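Local coordinates for uncharacterized protein (Azotobacter vinelandii, PDB 6RK0) that binds heme b and FAD as a flavocytochrome and probably acts as a low-potential terminal oxidase associated with the iron-only nitrogenase, at residues V54-P59 / A76-K81; A104-C109 / P178-E183; R147-P150 / K154-E157. All coordinates share one frame; numbering follows the deposited sequence. Where two conformers were deposited one is given.

Contact 1 (V54-P59 / A76-K81). With FAD (flavin-adenine dinucleotide), chain F.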
loop_
_atom_site.group_PDB
_atom_site.type_symbol
_atom_site.label_atom_id
_atom_site.label_comp_id
_atom_site.label_asym_id
_atom_site.label_seq_id
_atom_site.Cartn_x
_atom_site.Cartn_y
_atom_site.Cartn_z
ATOM N N VAL A 54 -10.669 16.662 -1.884
ATOM C CA VAL A 54 -10.148 15.440 -2.508
ATOM C C VAL A 54 -10.220 14.295 -1.509
ATOM O O VAL A 54 -9.869 14.471 -0.342
ATOM C CB VAL A 54 -8.685 15.659 -2.961
ATOM C CG1 VAL A 54 -8.008 14.382 -3.442
ATOM C CG2 VAL A 54 -8.633 16.722 -4.056
ATOM N N PRO A 55 -10.605 13.075 -1.966
ATOM C CA PRO A 55 -10.507 11.874 -1.119
ATOM C C PRO A 55 -9.054 11.402 -1.100
ATOM O O PRO A 55 -8.661 10.472 -1.815
ATOM C CB PRO A 55 -11.454 10.896 -1.811
ATOM C CG PRO A 55 -11.390 11.285 -3.249
ATOM C CD PRO A 55 -11.242 12.798 -3.267
ATOM N N PHE A 56 -8.241 12.100 -0.306
ATOM C CA PHE A 56 -6.842 11.776 -0.189
ATOM C C PHE A 56 -6.624 10.390 0.388
ATOM O O PHE A 56 -7.373 9.918 1.243
ATOM C CB PHE A 56 -6.136 12.787 0.721
ATOM C CG PHE A 56 -5.724 14.041 -0.003
ATOM C CD1 PHE A 56 -4.559 14.060 -0.738
ATOM C CD2 PHE A 56 -6.486 15.206 0.064
ATOM C CE1 PHE A 56 -4.168 15.179 -1.442
ATOM C CE2 PHE A 56 -6.090 16.334 -0.617
ATOM C CZ PHE A 56 -4.935 16.349 -1.369
ATOM N N VAL A 57 -5.523 9.770 -0.054
ATOM C CA VAL A 57 -5.078 8.469 0.445
ATOM C C VAL A 57 -3.712 8.643 1.103
ATOM O O VAL A 57 -2.708 8.869 0.403
ATOM C CB VAL A 57 -4.999 7.418 -0.678
ATOM C CG1 VAL A 57 -4.541 6.094 -0.110
ATOM C CG2 VAL A 57 -6.337 7.274 -1.413
ATOM N N THR A 58 -3.700 8.562 2.439
ATOM C CA THR A 58 -2.477 8.816 3.202
ATOM C C THR A 58 -1.863 7.506 3.651
ATOM O O THR A 58 -2.497 6.786 4.449
ATOM C CB THR A 58 -2.793 9.694 4.407
ATOM O OG1 THR A 58 -3.339 10.938 3.964
ATOM C CG2 THR A 58 -1.531 9.955 5.238
ATOM N N PRO A 59 -0.639 7.170 3.224
ATOM C CA PRO A 59 0.041 6.000 3.791
ATOM C C PRO A 59 0.447 6.284 5.222
ATOM O O PRO A 59 0.926 7.388 5.525
ATOM C CB PRO A 59 1.273 5.831 2.902
ATOM C CG PRO A 59 1.330 6.965 1.996
ATOM C CD PRO A 59 0.182 7.868 2.215
ATOM N N ALA A 76 -1.209 18.792 15.109
ATOM C CA ALA A 76 -1.693 19.844 14.224
ATOM C C ALA A 76 -1.991 19.327 12.824
ATOM O O ALA A 76 -2.274 20.130 11.925
ATOM C CB ALA A 76 -0.639 20.939 14.160
ATOM N N GLY A 77 -1.936 18.014 12.616
ATOM C CA GLY A 77 -2.037 17.486 11.272
ATOM C C GLY A 77 -3.455 17.559 10.740
ATOM O O GLY A 77 -4.433 17.345 11.457
ATOM N N ARG A 78 -3.563 17.828 9.446
ATOM C CA ARG A 78 -4.892 17.988 8.844
ATOM C C ARG A 78 -5.733 16.727 8.940
ATOM O O ARG A 78 -6.964 16.826 9.035
ATOM C CB ARG A 78 -4.775 18.475 7.390
ATOM C CG ARG A 78 -4.120 17.507 6.440
ATOM C CD ARG A 78 -4.282 18.016 5.026
ATOM N NE ARG A 78 -3.750 17.080 4.074
ATOM C CZ ARG A 78 -3.943 17.217 2.769
ATOM N NH1 ARG A 78 -4.626 18.257 2.274
ATOM N NH2 ARG A 78 -3.486 16.305 1.940
ATOM N N LEU A 79 -5.118 15.536 8.872
ATOM C CA LEU A 79 -5.917 14.310 8.924
ATOM C C LEU A 79 -6.656 14.217 10.254
ATOM O O LEU A 79 -7.832 13.831 10.326
ATOM C CB LEU A 79 -4.998 13.104 8.741
ATOM C CG LEU A 79 -5.663 11.741 8.812
ATOM C CD1 LEU A 79 -6.695 11.552 7.736
ATOM C CD2 LEU A 79 -4.609 10.650 8.719
ATOM N N PHE A 80 -5.948 14.542 11.335
ATOM C CA PHE A 80 -6.488 14.396 12.677
ATOM C C PHE A 80 -7.605 15.381 12.934
ATOM O O PHE A 80 -8.566 15.062 13.633
ATOM C CB PHE A 80 -5.333 14.468 13.676
ATOM C CG PHE A 80 -4.348 13.359 13.441
ATOM C CD1 PHE A 80 -4.659 12.066 13.840
ATOM C CD2 PHE A 80 -3.196 13.589 12.681
ATOM C CE1 PHE A 80 -3.822 11.023 13.505
ATOM C CE2 PHE A 80 -2.387 12.553 12.331
ATOM C CZ PHE A 80 -2.680 11.268 12.739
ATOM N N LYS A 81 -7.554 16.556 12.324
ATOM C CA LYS A 81 -8.706 17.456 12.372
ATOM C C LYS A 81 -9.875 16.932 11.531
ATOM O O LYS A 81 -11.033 16.935 11.960
ATOM C CB LYS A 81 -8.283 18.843 11.906
ATOM C CG LYS A 81 -9.428 19.809 11.944
ATOM C CD LYS A 81 -9.013 21.221 11.558
ATOM C CE LYS A 81 -10.225 22.155 11.590
ATOM N NZ LYS A 81 -9.866 23.557 11.245
HETATM P PA FAD F . 0.441 17.912 4.213
HETATM O O1A FAD F . 1.854 18.320 4.070
HETATM O O2A FAD F . -0.481 18.795 4.953
HETATM O O5B FAD F . -0.181 17.580 2.788
HETATM C C5B FAD F . -0.127 18.575 1.742
HETATM C C4B FAD F . 0.143 17.905 0.434
HETATM O O4B FAD F . 1.419 17.228 0.480
HETATM C C3B FAD F . -0.837 16.798 0.056
HETATM O O3B FAD F . -2.066 17.304 -0.456
HETATM C C2B FAD F . -0.012 15.988 -0.949
HETATM O O2B FAD F . -0.067 16.599 -2.227
HETATM C C1B FAD F . 1.408 16.098 -0.375
HETATM N N9A FAD F . 1.784 14.922 0.416
HETATM C C8A FAD F . 1.527 14.690 1.736
HETATM N N7A FAD F . 1.934 13.514 2.148
HETATM C C5A FAD F . 2.494 12.932 1.017
HETATM C C6A FAD F . 3.094 11.676 0.792
HETATM N N6A FAD F . 3.222 10.719 1.723
HETATM N N1A FAD F . 3.515 11.407 -0.468
HETATM C C2A FAD F . 3.368 12.339 -1.419
HETATM N N3A FAD F . 2.816 13.556 -1.315
HETATM C C4A FAD F . 2.399 13.784 -0.065
HETATM N N1 FAD F . 2.794 9.948 8.663
HETATM C C2 FAD F . 2.450 9.930 9.986
HETATM O O2 FAD F . 2.041 10.942 10.557
HETATM N N3 FAD F . 2.539 8.772 10.703
HETATM C C4 FAD F . 2.960 7.559 10.192
HETATM O O4 FAD F . 2.942 6.538 10.886
HETATM C C4X FAD F . 3.388 7.602 8.807
HETATM N N5 FAD F . 3.863 6.481 8.260
HETATM C C5X FAD F . 4.159 6.510 6.894
HETATM C C6 FAD F . 4.597 5.335 6.269
HETATM C C7 FAD F . 4.890 5.313 4.904
HETATM C C7M FAD F . 5.382 4.040 4.267
HETATM C C8 FAD F . 4.769 6.495 4.157
HETATM C C8M FAD F . 5.035 6.522 2.681
HETATM C C9 FAD F . 4.365 7.677 4.785
HETATM C C9A FAD F . 4.069 7.701 6.148
HETATM N N10 FAD F . 3.668 8.879 6.816
HETATM C C10 FAD F . 3.256 8.840 8.118
HETATM C "C1'" FAD F . 3.557 10.172 6.121
HETATM C "C2'" FAD F . 2.143 10.451 5.629
HETATM O "O2'" FAD F . 1.901 9.735 4.427
HETATM C "C3'" FAD F . 1.941 11.942 5.365
HETATM O "O3'" FAD F . 2.906 12.379 4.412
HETATM C "C4'" FAD F . 2.044 12.810 6.614
HETATM O "O4'" FAD F . 1.238 12.252 7.657
HETATM C "C5'" FAD F . 1.643 14.238 6.344
HETATM O "O5'" FAD F . 0.288 14.245 5.821
HETATM P P FAD F . -0.527 15.581 5.756
HETATM O O1P FAD F . -0.636 16.221 7.117
HETATM O O2P FAD F . -1.800 15.280 5.011
HETATM O O3P FAD F . 0.431 16.460 4.830
#
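In the FAD pocket, F56 on strand 54-65 and R78 in the first turn of helix 78-82 meet beside the pyrophosphate and the ribose of the adenosine half. The guanidinium forms a cation-pi contact, R78 CZ standing 4.2 Å from the centroid of the F56 ring and 15° off its normal. R78 NH2 comes closest, over the ring centre and 3.6 Å from F56 CZ, but the two planes are 58° apart, so the arginine tilts down onto the ring and does not stack flat. V54 CG1 lies over the opposite face. The chain of R78 runs extended from CG to NE, which carries the head past the phosphate to the ring: R78 NE donates to FAD O2P at 2.8 Å, with the phosphate oxygen in the guanidinium plane, while the bond from R78 NH2 to FAD O3B (3.0 Å) is bent and weak. Farther along the strand, FAD O2' of the ribityl chain donates to P59 O at 2.8 Å. L117 of the second subunit packs on F56. One cation thus serves a phosphate oxygen, a ribose hydroxyl and a pi face, and its charge probably offsets part of that on the pyrophosphate.

Contact 2 (A104-C109 / P178-E183). With HEM (protoporphyrin IX containing Fe), chain H.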
loop_
_atom_site.group_PDB
_atom_site.type_symbol
_atom_site.label_atom_id
_atom_site.label_comp_id
_atom_site.label_asym_id
_atom_site.label_seq_id
_atom_site.Cartn_x
_atom_site.Cartn_y
_atom_site.Cartn_z
ATOM N N ALA A 104 -5.155 -13.518 -20.797
ATOM C CA ALA A 104 -4.877 -12.252 -20.131
ATOM C C ALA A 104 -5.983 -11.878 -19.147
ATOM O O ALA A 104 -5.716 -11.388 -18.044
ATOM C CB ALA A 104 -4.696 -11.176 -21.189
ATOM N N TYR A 105 -7.240 -12.121 -19.539
ATOM C CA TYR A 105 -8.394 -11.762 -18.746
ATOM C C TYR A 105 -8.345 -12.410 -17.366
ATOM O O TYR A 105 -8.899 -11.844 -16.424
ATOM C CB TYR A 105 -9.635 -12.248 -19.506
ATOM C CG TYR A 105 -10.967 -11.897 -18.930
ATOM C CD1 TYR A 105 -11.503 -10.617 -19.083
ATOM C CD2 TYR A 105 -11.744 -12.845 -18.291
ATOM C CE1 TYR A 105 -12.760 -10.286 -18.655
ATOM C CE2 TYR A 105 -13.021 -12.520 -17.829
ATOM C CZ TYR A 105 -13.520 -11.235 -18.019
ATOM O OH TYR A 105 -14.800 -10.874 -17.578
ATOM N N ASN A 106 -7.756 -13.612 -17.243
ATOM C CA ASN A 106 -7.689 -14.291 -15.962
ATOM C C ASN A 106 -6.331 -14.159 -15.252
ATOM O O ASN A 106 -6.115 -14.830 -14.231
ATOM C CB ASN A 106 -8.130 -15.740 -16.124
ATOM C CG ASN A 106 -9.615 -15.845 -16.173
ATOM O OD1 ASN A 106 -10.306 -15.293 -15.315
ATOM N ND2 ASN A 106 -10.141 -16.572 -17.150
ATOM N N PHE A 107 -5.453 -13.268 -15.699
ATOM C CA PHE A 107 -4.329 -12.898 -14.838
ATOM C C PHE A 107 -4.882 -12.311 -13.538
ATOM O O PHE A 107 -6.004 -11.794 -13.474
ATOM C CB PHE A 107 -3.416 -11.860 -15.518
ATOM C CG PHE A 107 -2.311 -12.457 -16.343
ATOM C CD1 PHE A 107 -2.577 -13.384 -17.341
ATOM C CD2 PHE A 107 -0.982 -12.096 -16.114
ATOM C CE1 PHE A 107 -1.543 -13.927 -18.116
ATOM C CE2 PHE A 107 0.054 -12.642 -16.882
ATOM C CZ PHE A 107 -0.258 -13.556 -17.869
ATOM N N ASN A 108 -4.083 -12.389 -12.478
ATOM C CA ASN A 108 -4.617 -11.955 -11.206
ATOM C C ASN A 108 -3.462 -11.752 -10.252
ATOM O O ASN A 108 -2.287 -11.747 -10.654
ATOM C CB ASN A 108 -5.692 -12.942 -10.709
ATOM C CG ASN A 108 -6.822 -12.245 -10.015
ATOM O OD1 ASN A 108 -6.672 -11.739 -8.909
ATOM N ND2 ASN A 108 -7.957 -12.176 -10.670
ATOM N N CYS A 109 -3.781 -11.587 -8.976
ATOM C CA CYS A 109 -2.736 -11.586 -7.967
ATOM C C CYS A 109 -3.272 -12.271 -6.727
ATOM O O CYS A 109 -4.473 -12.252 -6.454
ATOM C CB CYS A 109 -2.200 -10.192 -7.626
ATOM S SG CYS A 109 -3.319 -9.182 -6.621
ATOM N N PRO A 178 -3.568 -20.156 -10.664
ATOM C CA PRO A 178 -4.502 -19.499 -11.587
ATOM C C PRO A 178 -5.777 -20.316 -11.735
ATOM O O PRO A 178 -5.797 -21.544 -11.563
ATOM C CB PRO A 178 -3.729 -19.438 -12.921
ATOM C CG PRO A 178 -2.579 -20.221 -12.736
ATOM C CD PRO A 178 -2.310 -20.497 -11.336
ATOM N N LEU A 179 -6.843 -19.595 -12.103
ATOM C CA LEU A 179 -8.149 -20.202 -12.418
ATOM C C LEU A 179 -8.582 -19.727 -13.801
ATOM O O LEU A 179 -9.141 -18.645 -13.970
ATOM C CB LEU A 179 -9.180 -19.848 -11.354
ATOM C CG LEU A 179 -8.929 -20.515 -9.984
ATOM C CD1 LEU A 179 -9.713 -19.831 -8.896
ATOM C CD2 LEU A 179 -9.287 -21.995 -10.034
ATOM N N ASP A 180 -8.295 -20.531 -14.808
ATOM C CA ASP A 180 -8.647 -20.216 -16.181
ATOM C C ASP A 180 -10.062 -20.699 -16.496
ATOM O O ASP A 180 -10.638 -21.561 -15.820
ATOM C CB ASP A 180 -7.652 -20.847 -17.143
ATOM C CG ASP A 180 -6.434 -19.955 -17.362
ATOM O OD1 ASP A 180 -6.635 -18.839 -17.916
ATOM O OD2 ASP A 180 -5.303 -20.354 -16.993
ATOM N N ASP A 181 -10.625 -20.131 -17.553
ATOM C CA ASP A 181 -11.842 -20.713 -18.134
ATOM C C ASP A 181 -11.551 -22.175 -18.455
ATOM O O ASP A 181 -10.489 -22.505 -18.987
ATOM C CB ASP A 181 -12.172 -20.004 -19.450
ATOM C CG ASP A 181 -12.508 -18.561 -19.306
ATOM O OD1 ASP A 181 -12.722 -18.036 -18.194
ATOM O OD2 ASP A 181 -12.573 -17.893 -20.385
ATOM N N GLU A 182 -12.523 -23.047 -18.178
ATOM C CA GLU A 182 -12.276 -24.477 -18.364
ATOM C C GLU A 182 -11.916 -24.815 -19.798
ATOM O O GLU A 182 -11.139 -25.757 -20.047
ATOM C CB GLU A 182 -13.471 -25.283 -17.890
ATOM C CG GLU A 182 -13.514 -25.435 -16.391
ATOM C CD GLU A 182 -12.255 -26.090 -15.772
ATOM O OE1 GLU A 182 -11.632 -26.963 -16.401
ATOM O OE2 GLU A 182 -11.894 -25.727 -14.630
ATOM N N GLU A 183 -12.480 -24.075 -20.758
ATOM C CA GLU A 183 -12.160 -24.394 -22.138
ATOM C C GLU A 183 -10.748 -24.009 -22.542
ATOM O O GLU A 183 -10.356 -24.357 -23.653
ATOM C CB GLU A 183 -13.165 -23.755 -23.078
ATOM C CG GLU A 183 -13.199 -22.259 -22.948
ATOM C CD GLU A 183 -14.286 -21.733 -21.988
ATOM O OE1 GLU A 183 -14.523 -22.317 -20.885
ATOM O OE2 GLU A 183 -14.906 -20.704 -22.355
HETATM C CHA HEM H . -10.213 -7.734 -12.224
HETATM C CHB HEM H . -5.483 -8.356 -11.779
HETATM C CHC HEM H . -5.027 -8.218 -16.547
HETATM C CHD HEM H . -9.801 -7.925 -17.010
HETATM C C1A HEM H . -8.957 -7.928 -11.690
HETATM C C2A HEM H . -8.695 -8.033 -10.269
HETATM C C3A HEM H . -7.373 -8.212 -10.129
HETATM C C4A HEM H . -6.806 -8.210 -11.484
HETATM C CMA HEM H . -6.509 -8.408 -8.885
HETATM C CAA HEM H . -9.736 -8.005 -9.157
HETATM C CBA HEM H . -10.439 -9.356 -8.960
HETATM C CGA HEM H . -11.108 -9.328 -7.614
HETATM O O1A HEM H . -10.644 -10.039 -6.674
HETATM O O2A HEM H . -12.101 -8.580 -7.423
HETATM C C1B HEM H . -4.933 -8.388 -13.050
HETATM C C2B HEM H . -3.518 -8.505 -13.342
HETATM C C3B HEM H . -3.403 -8.450 -14.660
HETATM C C4B HEM H . -4.741 -8.331 -15.213
HETATM C CMB HEM H . -2.403 -8.614 -12.321
HETATM C CAB HEM H . -2.179 -8.515 -15.575
HETATM C CBB HEM H . -0.951 -8.852 -15.219
HETATM C C1C HEM H . -6.290 -8.100 -17.106
HETATM C C2C HEM H . -6.588 -8.032 -18.508
HETATM C C3C HEM H . -7.895 -8.003 -18.656
HETATM C C4C HEM H . -8.463 -8.045 -17.315
HETATM C CMC HEM H . -5.531 -7.931 -19.592
HETATM C CAC HEM H . -8.744 -7.970 -19.903
HETATM C CBC HEM H . -8.351 -8.633 -20.997
HETATM C C1D HEM H . -10.336 -7.779 -15.746
HETATM C C2D HEM H . -11.733 -7.605 -15.434
HETATM C C3D HEM H . -11.837 -7.565 -14.100
HETATM C C4D HEM H . -10.500 -7.713 -13.563
HETATM C CMD HEM H . -12.859 -7.479 -16.465
HETATM C CAD HEM H . -13.121 -7.476 -13.277
HETATM C CBD HEM H . -13.570 -8.905 -12.887
HETATM C CGD HEM H . -14.973 -8.872 -12.340
HETATM O O1D HEM H . -15.145 -8.483 -11.153
HETATM O O2D HEM H . -15.931 -9.270 -13.038
HETATM N NA HEM H . -7.799 -8.048 -12.425
HETATM N NB HEM H . -5.665 -8.300 -14.210
HETATM N NC HEM H . -7.458 -8.089 -16.375
HETATM N ND HEM H . -9.592 -7.857 -14.584
HETATM FE FE HEM H . -7.627 -8.038 -14.391
HETATM O O HOH W 1 -7.910 -10.106 -14.412
HETATM O O HOH W 2 -8.871 -18.341 -19.108
HETATM O O HOH W 3 -6.522 -16.757 -12.273
HETATM O O HOH W 4 -10.155 -16.514 -12.603
#
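N106 carries the one direct hydrogen bond between the two segments: its ND2 donates to D181 OD1 at 3.1 Å, with a bent angle of 141°. The acceptor lies near the amide plane of N106, yet the NH2 group comes in from above the carboxylate plane, the two flat groups standing 85° apart. CG is anti to the carbonyl carbon (chi1 -79°), which sets the amide against the 178-183 loop. Van der Waals contact is slight: N106 CG rests 3.6 Å from L179 O, and N106 CB lies near D180 OD1.

Waters do much of the joining. One takes a hydrogen from N106 ND2 and another from D181 N and gives one to D180 OD1; a second links N106 O to L179 N; a third donates to both N106 OD1 and L179 O. D180 itself is held by a salt bridge to R102.

On the heme side, a further water binds the iron at 2.1 Å and donates to Y105 O and F107 O, so two backbone carbonyls fix its orientation. F107 CD2 approaches the vinyl carbon HEM CBB at 3.4 Å. Y105 CE1 lies 3.6 Å from the methyl HEM CMD, and N108 OD1 sits beside HEM CMA.

This is the distal side of a b-type heme pocket, with water on the iron, the axial H72 coming from the second subunit, and a wall formed by the turn into strand 108-118.

Contact 3 (R147-P150 / K154-E157)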
loop_
_atom_site.group_PDB
_atom_site.type_symbol
_atom_site.label_atom_id
_atom_site.label_comp_id
_atom_site.label_asym_id
_atom_site.label_seq_id
_atom_site.Cartn_x
_atom_site.Cartn_y
_atom_site.Cartn_z
ATOM N N ARG A 147 14.542 1.264 26.284
ATOM C CA ARG A 147 15.938 1.498 25.930
ATOM C C ARG A 147 16.218 2.940 25.526
ATOM O O ARG A 147 17.379 3.360 25.491
ATOM C CB ARG A 147 16.409 0.560 24.802
ATOM C CG ARG A 147 16.190 -0.953 25.057
ATOM C CD ARG A 147 16.689 -1.834 23.931
ATOM N NE ARG A 147 16.401 -3.198 24.321
ATOM C CZ ARG A 147 15.454 -3.987 23.788
ATOM N NH1 ARG A 147 14.707 -3.619 22.739
ATOM N NH2 ARG A 147 15.267 -5.184 24.313
ATOM N N LEU A 148 15.192 3.697 25.165
ATOM C CA LEU A 148 15.349 4.972 24.471
ATOM C C LEU A 148 15.585 6.108 25.451
ATOM O O LEU A 148 15.326 6.010 26.658
ATOM C CB LEU A 148 14.120 5.262 23.609
ATOM C CG LEU A 148 13.788 4.145 22.636
ATOM C CD1 LEU A 148 12.467 4.461 21.893
ATOM C CD2 LEU A 148 14.903 3.896 21.655
ATOM N N ARG A 149 16.047 7.223 24.917
ATOM C CA ARG A 149 16.156 8.458 25.687
ATOM C C ARG A 149 14.765 8.778 26.231
ATOM O O ARG A 149 13.817 8.897 25.436
ATOM C CB ARG A 149 16.704 9.608 24.836
ATOM C CG ARG A 149 17.010 10.891 25.605
ATOM C CD ARG A 149 15.812 11.796 25.695
ATOM N NE ARG A 149 15.528 12.419 24.397
ATOM C CZ ARG A 149 14.325 12.718 23.907
ATOM N NH1 ARG A 149 14.245 13.376 22.751
ATOM N NH2 ARG A 149 13.190 12.400 24.520
ATOM N N PRO A 150 14.580 8.926 27.540
ATOM C CA PRO A 150 13.209 9.009 28.060
ATOM C C PRO A 150 12.390 10.123 27.410
ATOM O O PRO A 150 12.855 11.252 27.227
ATOM C CB PRO A 150 13.419 9.204 29.565
ATOM C CG PRO A 150 14.689 8.406 29.827
ATOM C CD PRO A 150 15.564 8.688 28.619
ATOM N N LYS A 154 6.694 17.333 26.051
ATOM C CA LYS A 154 6.373 18.094 24.848
ATOM C C LYS A 154 6.257 17.202 23.614
ATOM O O LYS A 154 5.501 17.527 22.694
ATOM C CB LYS A 154 7.422 19.177 24.607
ATOM C CG LYS A 154 7.356 19.863 23.248
ATOM C CD LYS A 154 8.762 20.329 22.865
ATOM C CE LYS A 154 9.054 20.407 21.356
ATOM N NZ LYS A 154 9.657 19.083 20.916
ATOM N N GLU A 155 7.020 16.105 23.555
ATOM C CA GLU A 155 6.934 15.162 22.455
ATOM C C GLU A 155 5.569 14.484 22.437
ATOM O O GLU A 155 4.927 14.365 21.382
ATOM C CB GLU A 155 8.079 14.168 22.554
ATOM C CG GLU A 155 9.418 14.777 22.216
ATOM C CD GLU A 155 10.631 13.927 22.548
ATOM O OE1 GLU A 155 10.557 13.069 23.469
ATOM O OE2 GLU A 155 11.670 14.134 21.866
ATOM N N ILE A 156 5.099 14.021 23.601
ATOM C CA ILE A 156 3.763 13.429 23.685
ATOM C C ILE A 156 2.715 14.436 23.244
ATOM O O ILE A 156 1.795 14.140 22.464
ATOM C CB ILE A 156 3.492 12.926 25.125
ATOM C CG1 ILE A 156 4.461 11.804 25.549
ATOM C CG2 ILE A 156 2.003 12.534 25.281
ATOM C CD1 ILE A 156 4.410 10.558 24.716
ATOM N N GLU A 157 2.817 15.670 23.758
ATOM C CA GLU A 157 1.769 16.642 23.489
ATOM C C GLU A 157 1.730 17.089 22.025
ATOM O O GLU A 157 0.676 17.530 21.541
ATOM C CB GLU A 157 1.874 17.810 24.443
ATOM C CG GLU A 157 1.705 17.265 25.869
ATOM C CD GLU A 157 1.202 18.214 26.916
ATOM O OE1 GLU A 157 1.996 18.624 27.787
ATOM O OE2 GLU A 157 -0.011 18.456 26.944
#
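R149 and E155 close a bidentate, end-on salt bridge between the loop that follows helix 126-140 and the short helix 153-157, a buried pairing at the interface of the two subunits. Along the loop, R147 forms salt bridges with E144 and D218, and L148 packs on R102 of the second subunit.

At R149 the chain sets out with CG anti to the backbone N (chi1 -173°), then folds at chi2 and chi3, which brings the guanidinium round to E155. R149 NH1 donates to E155 OE2 at 2.8 Å and R149 NH2 to E155 OE1 at 2.9 Å, both bonds nearly straight. Both oxygens are met on their syn sides, and the two planes lie 22° apart, so the groups are almost coplanar. R149 NH1 has a second acid, D184 of the second subunit, and H152 N also donates to E155 OE1, so that oxygen has two donors. With an alanine here, the buried E155 carboxylate would probably lose its countercharge, and D184 of the second subunit its bridge to this loop.

The side chain of E155 comes within about 4 Å of a bound heme (nearest atoms), so the pair borders that pocket, and Y105 of the second subunit packs on the glutamate. At P150 the curled arginine reaches back to its own loop: R149 NH2 donates to P150 O at 3.0 Å, the nitrogen standing above the carbonyl plane.

How the contacts relate
Along the chain, contact 1 closes first; contact 2 then opens with 104-109, and contact 3 forms and closes before 178-183 completes it. Contacts 1 and 2 both reach the antiparallel sheet, through strands 54-65 and 108-118, with centres 38 Å apart. Contact 3, on helix 153-157 and the loop before it, has its centre 24 Å from that of contact 1 and 52 Å from that of contact 2, on the opposite side of the chain's centre from the latter. All three touch the second subunit: contacts 2 and 3, far apart within one chain, are brought together across the interface at the same heme. Both FAD and heme thus draw residues from the two subunits.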